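Side-chain contacts in acinetobacter secreted protease CpaA (Acinetobacter nosocomialis M2, PDB 6O38), which is a secreted zinc metalloprotease, probably cleaving host glycoproteins as StcE does, exported by type II secretion with the help of the chaperone CpaB: residues Val558-Ile561 against Asn562-Gln566; Arg497-Val500 against Gly501-Leu504. All coordinates share one frame; numbering follows the deposited sequence.

Contact 1: Val558-Ile561 against Asn562-Gln566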
loop_
_atom_site.group_PDB
_atom_site.type_symbol
_atom_site.label_atom_id
_atom_site.label_comp_id
_atom_site.label_asym_id
_atom_site.label_seq_id
_atom_site.Cartn_x
_atom_site.Cartn_y
_atom_site.Cartn_z
ATOM N N VAL A 558 -11.360 -7.727 12.844
ATOM C CA VAL A 558 -10.565 -7.175 13.938
ATOM C C VAL A 558 -11.245 -7.427 15.280
ATOM O O VAL A 558 -10.578 -7.670 16.294
ATOM C CB VAL A 558 -10.308 -5.675 13.701
ATOM C CG1 VAL A 558 -9.567 -5.060 14.879
ATOM C CG2 VAL A 558 -9.525 -5.471 12.412
ATOM N N SER A 559 -12.580 -7.390 15.306
ATOM C CA SER A 559 -13.293 -7.624 16.558
ATOM C C SER A 559 -13.113 -9.053 17.053
ATOM O O SER A 559 -13.068 -9.285 18.266
ATOM C CB SER A 559 -14.778 -7.308 16.385
ATOM O OG SER A 559 -15.409 -8.266 15.553
ATOM N N VAL A 560 -13.002 -10.017 16.140
ATOM C CA VAL A 560 -12.775 -11.400 16.547
ATOM C C VAL A 560 -11.319 -11.614 16.943
ATOM O O VAL A 560 -11.027 -12.336 17.903
ATOM C CB VAL A 560 -13.212 -12.358 15.422
ATOM C CG1 VAL A 560 -12.792 -13.785 15.738
ATOM C CG2 VAL A 560 -14.717 -12.278 15.222
ATOM N N ILE A 561 -10.388 -10.990 16.218
ATOM C CA ILE A 561 -8.972 -11.091 16.568
ATOM C C ILE A 561 -8.732 -10.551 17.973
ATOM O O ILE A 561 -8.032 -11.169 18.784
ATOM C CB ILE A 561 -8.105 -10.358 15.528
ATOM C CG1 ILE A 561 -8.193 -11.051 14.167
ATOM C CG2 ILE A 561 -6.663 -10.277 15.997
ATOM C CD1 ILE A 561 -7.402 -10.353 13.082
ATOM N N ASN A 562 -9.316 -9.392 18.283
ATOM C CA ASN A 562 -9.100 -8.767 19.583
ATOM C C ASN A 562 -9.714 -9.565 20.726
ATOM O O ASN A 562 -9.340 -9.351 21.883
ATOM C CB ASN A 562 -9.655 -7.343 19.581
ATOM C CG ASN A 562 -8.879 -6.419 18.662
ATOM O OD1 ASN A 562 -7.768 -6.736 18.239
ATOM N ND2 ASN A 562 -9.462 -5.268 18.351
ATOM N N LEU A 563 -10.645 -10.474 20.434
ATOM C CA LEU A 563 -11.209 -11.339 21.461
ATOM C C LEU A 563 -10.385 -12.597 21.695
ATOM O O LEU A 563 -10.551 -13.245 22.736
ATOM C CB LEU A 563 -12.644 -11.734 21.095
ATOM C CG LEU A 563 -13.702 -10.631 21.180
ATOM C CD1 LEU A 563 -15.076 -11.175 20.824
ATOM C CD2 LEU A 563 -13.716 -10.004 22.564
ATOM N N ASN A 564 -9.505 -12.957 20.759
ATOM C CA ASN A 564 -8.715 -14.176 20.855
ATOM C C ASN A 564 -7.221 -13.925 20.998
ATOM O O ASN A 564 -6.481 -14.870 21.292
ATOM C CB ASN A 564 -8.957 -15.064 19.625
ATOM C CG ASN A 564 -10.373 -15.593 19.557
ATOM O OD1 ASN A 564 -11.051 -15.723 20.576
ATOM N ND2 ASN A 564 -10.832 -15.903 18.349
ATOM N N ALA A 565 -6.761 -12.689 20.794
ATOM C CA ALA A 565 -5.325 -12.420 20.765
ATOM C C ALA A 565 -4.673 -12.718 22.110
ATOM O O ALA A 565 -3.644 -13.401 22.175
ATOM C CB ALA A 565 -5.074 -10.969 20.353
ATOM N N GLN A 566 -5.254 -12.209 23.198
ATOM C CA GLN A 566 -4.636 -12.394 24.508
ATOM C C GLN A 566 -4.687 -13.853 24.946
ATOM O O GLN A 566 -3.713 -14.374 25.502
ATOM C CB GLN A 566 -5.318 -11.505 25.547
ATOM C CG GLN A 566 -4.910 -11.817 26.978
ATOM C CD GLN A 566 -5.647 -10.976 28.000
ATOM O OE1 GLN A 566 -6.877 -10.985 28.056
ATOM N NE2 GLN A 566 -4.898 -10.245 28.816
#
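Val-558 and Asn-562 run out alongside each other from adjacent turns. The backbone N of Asn-562 donates to Val-558 O at 2.9 Å in a fairly straight bond (161°), while the methyl CG1 of Val-558 comes within 3.5 Å of Asn-562 ND2. That methyl stands anti to its own backbone N (chi1 176°), which turns it along the helix to meet the amide. The packed side is carried by Val-558, Ile-561 and Ala-565, all three buried, the last two resting on Phe-416. Asn-562 lies at its margin, partly exposed. The other end of its amide, OD1, accepts from the backbone N of Arg-415, so the flat group is held between the helix and the chain leading into strand 416-425.

The two segments belong to helix 557-569, the last of the chain, whose side chains touch strands 367-381 and 416-425. Its hydrogen bonding slackens in the middle: Asn-564 N reaches Ile-561 O at 3.0 Å, an i to i-3 bond, but only weakly Val-560 O at 3.3 Å.

A second flank is turned to helix 496-504. There Val-560 CG1 lies 3.9 Å from Asn-564 ND2, whose polar partner is Leu-504 O. The solvent side is left to Leu-563, an exposed residue whose backbone N makes only weak bonds, to Ser-559 O and Val-560 O.

Contact 2: Arg497-Val500 against Gly501-Leu504. With ZN (zinc ion), chain M.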
loop_
_atom_site.group_PDB
_atom_site.type_symbol
_atom_site.label_atom_id
_atom_site.label_comp_id
_atom_site.label_asym_id
_atom_site.label_seq_id
_atom_site.Cartn_x
_atom_site.Cartn_y
_atom_site.Cartn_z
ATOM N N ARG A 497 0.132 -14.256 7.016
ATOM C CA ARG A 497 -0.915 -13.435 7.613
ATOM C C ARG A 497 -2.303 -13.972 7.301
ATOM O O ARG A 497 -3.254 -13.664 8.028
ATOM C CB ARG A 497 -0.795 -11.985 7.137
ATOM C CG ARG A 497 -1.139 -11.768 5.672
ATOM C CD ARG A 497 -1.184 -10.285 5.342
ATOM N NE ARG A 497 -1.485 -10.035 3.936
ATOM C CZ ARG A 497 -1.440 -8.836 3.367
ATOM N NH1 ARG A 497 -1.103 -7.773 4.084
ATOM N NH2 ARG A 497 -1.729 -8.697 2.080
ATOM N N HIS A 498 -2.437 -14.774 6.243
ATOM C CA HIS A 498 -3.713 -15.406 5.931
ATOM C C HIS A 498 -3.950 -16.629 6.806
ATOM O O HIS A 498 -5.037 -16.799 7.368
ATOM C CB HIS A 498 -3.760 -15.782 4.448
ATOM C CG HIS A 498 -5.033 -16.451 4.034
ATOM N ND1 HIS A 498 -6.141 -15.748 3.613
ATOM C CD2 HIS A 498 -5.371 -17.760 3.966
ATOM C CE1 HIS A 498 -7.108 -16.595 3.308
ATOM N NE2 HIS A 498 -6.666 -17.822 3.514
ATOM N N GLU A 499 -2.940 -17.492 6.935
ATOM C CA GLU A 499 -3.092 -18.690 7.754
ATOM C C GLU A 499 -3.191 -18.341 9.234
ATOM O O GLU A 499 -3.960 -18.967 9.973
ATOM C CB GLU A 499 -1.931 -19.652 7.498
ATOM C CG GLU A 499 -1.778 -20.068 6.041
ATOM C CD GLU A 499 -3.053 -20.650 5.450
ATOM O OE1 GLU A 499 -3.323 -20.404 4.256
ATOM O OE2 GLU A 499 -3.794 -21.344 6.179
ATOM N N VAL A 500 -2.416 -17.353 9.688
ATOM C CA VAL A 500 -2.512 -16.916 11.079
ATOM C C VAL A 500 -3.887 -16.319 11.352
ATOM O O VAL A 500 -4.449 -16.486 12.442
ATOM C CB VAL A 500 -1.379 -15.922 11.404
ATOM C CG1 VAL A 500 -1.620 -15.241 12.746
ATOM C CG2 VAL A 500 -0.035 -16.636 11.404
ATOM N N GLY A 501 -4.454 -15.624 10.363
ATOM C CA GLY A 501 -5.826 -15.156 10.491
ATOM C C GLY A 501 -6.802 -16.284 10.762
ATOM O O GLY A 501 -7.705 -16.150 11.591
ATOM N N HIS A 502 -6.636 -17.410 10.064
ATOM C CA HIS A 502 -7.450 -18.588 10.348
ATOM C C HIS A 502 -7.242 -19.058 11.783
ATOM O O HIS A 502 -8.207 -19.332 12.505
ATOM C CB HIS A 502 -7.120 -19.709 9.361
ATOM C CG HIS A 502 -7.775 -19.553 8.024
ATOM N ND1 HIS A 502 -9.142 -19.469 7.870
ATOM C CD2 HIS A 502 -7.251 -19.474 6.778
ATOM C CE1 HIS A 502 -9.432 -19.341 6.587
ATOM N NE2 HIS A 502 -8.301 -19.340 5.903
ATOM N N ASN A 503 -5.979 -19.160 12.210
ATOM C CA ASN A 503 -5.681 -19.558 13.583
ATOM C C ASN A 503 -6.362 -18.638 14.589
ATOM O O ASN A 503 -6.814 -19.088 15.649
ATOM C CB ASN A 503 -4.169 -19.567 13.811
ATOM C CG ASN A 503 -3.489 -20.761 13.170
ATOM O OD1 ASN A 503 -4.137 -21.750 12.826
ATOM N ND2 ASN A 503 -2.173 -20.676 13.010
ATOM N N LEU A 504 -6.450 -17.345 14.273
ATOM C CA LEU A 504 -7.073 -16.386 15.175
ATOM C C LEU A 504 -8.591 -16.502 15.201
ATOM O O LEU A 504 -9.223 -15.916 16.087
ATOM C CB LEU A 504 -6.667 -14.964 14.784
ATOM C CG LEU A 504 -5.227 -14.565 15.114
ATOM C CD1 LEU A 504 -4.853 -13.262 14.428
ATOM C CD2 LEU A 504 -5.043 -14.446 16.617
HETATM ZN ZN ZN M . -7.870 -19.662 3.885
#
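His-498 and His-502 reach out from successive turns of helix 496-504 to grip one zinc ion, the arrangement of the HExxH motif of zinc metallopeptidases, with Glu-499 as its glutamate. Both use NE2: His-498 NE2 lies 2.2 Å from the zinc and His-502 NE2 2.1 Å. The two side chains leave the helix differently. His-498 has CG anti to the backbone N (chi1 179°), whereas in His-502 CG is anti to the carbonyl carbon (chi1 -80°), and the two rings converge on the metal. His-508 is the third histidine ligand, and the carboxylate of Asp-170 of the chaperone CpaB ligates the zinc through OD1 and OD2.

The rings also meet as an aromatic pair, offset edge-to-face, with the edge of His-502 toward the face of His-498 and the planes at 84°. A hydrogen bond between His-498 ND1 and Ala-526 O helps fix the rotation of the first ring; ND1 of His-502 has a weak bond to Leu-506 O. The carboxylate of Glu-499 passes obliquely to the His-502 ring, OE2 standing 4.0 Å from His-502 CD2.

Backbone bonds of the i to i-4 kind run along the whole stretch. Asn-503 N to Glu-499 O is 3.0 Å, and Gly-501 N to Arg-497 O is long, at 3.3 Å. The carbonyl of Arg-497 also accepts from Tyr-535 OH, while the guanidinium of Arg-497 bonds Thr-408 OG1 and Asn-533 OD1, both through NH1.

Apolar packing falls on another side of the helix. Val-500 and Leu-504, one turn apart, extend in the same direction there, with Val-500 CG1 4.1 Å from Leu-504 CD1.

How the contacts relate
Coming from the N terminus, the chain first reaches contact 2 on helix 496-504 and later contact 1 on helix 557-569, the next helix along. Each contact is local to its own helix and closes no long loop; they stand in series, neither nested nor crossed, with centres 12 Å apart. The segment between them carries His-508, the third zinc histidine, before the chain returns to lay helix 557-569 against Leu-504 of helix 496-504. There Ile-561 CG2 packs on Leu-504 CD1 at 3.8 Å. Through this junction the zinc-binding helix is tied to the C-terminal helix and to strands 367-381 and 416-425, which helix 557-569 touches.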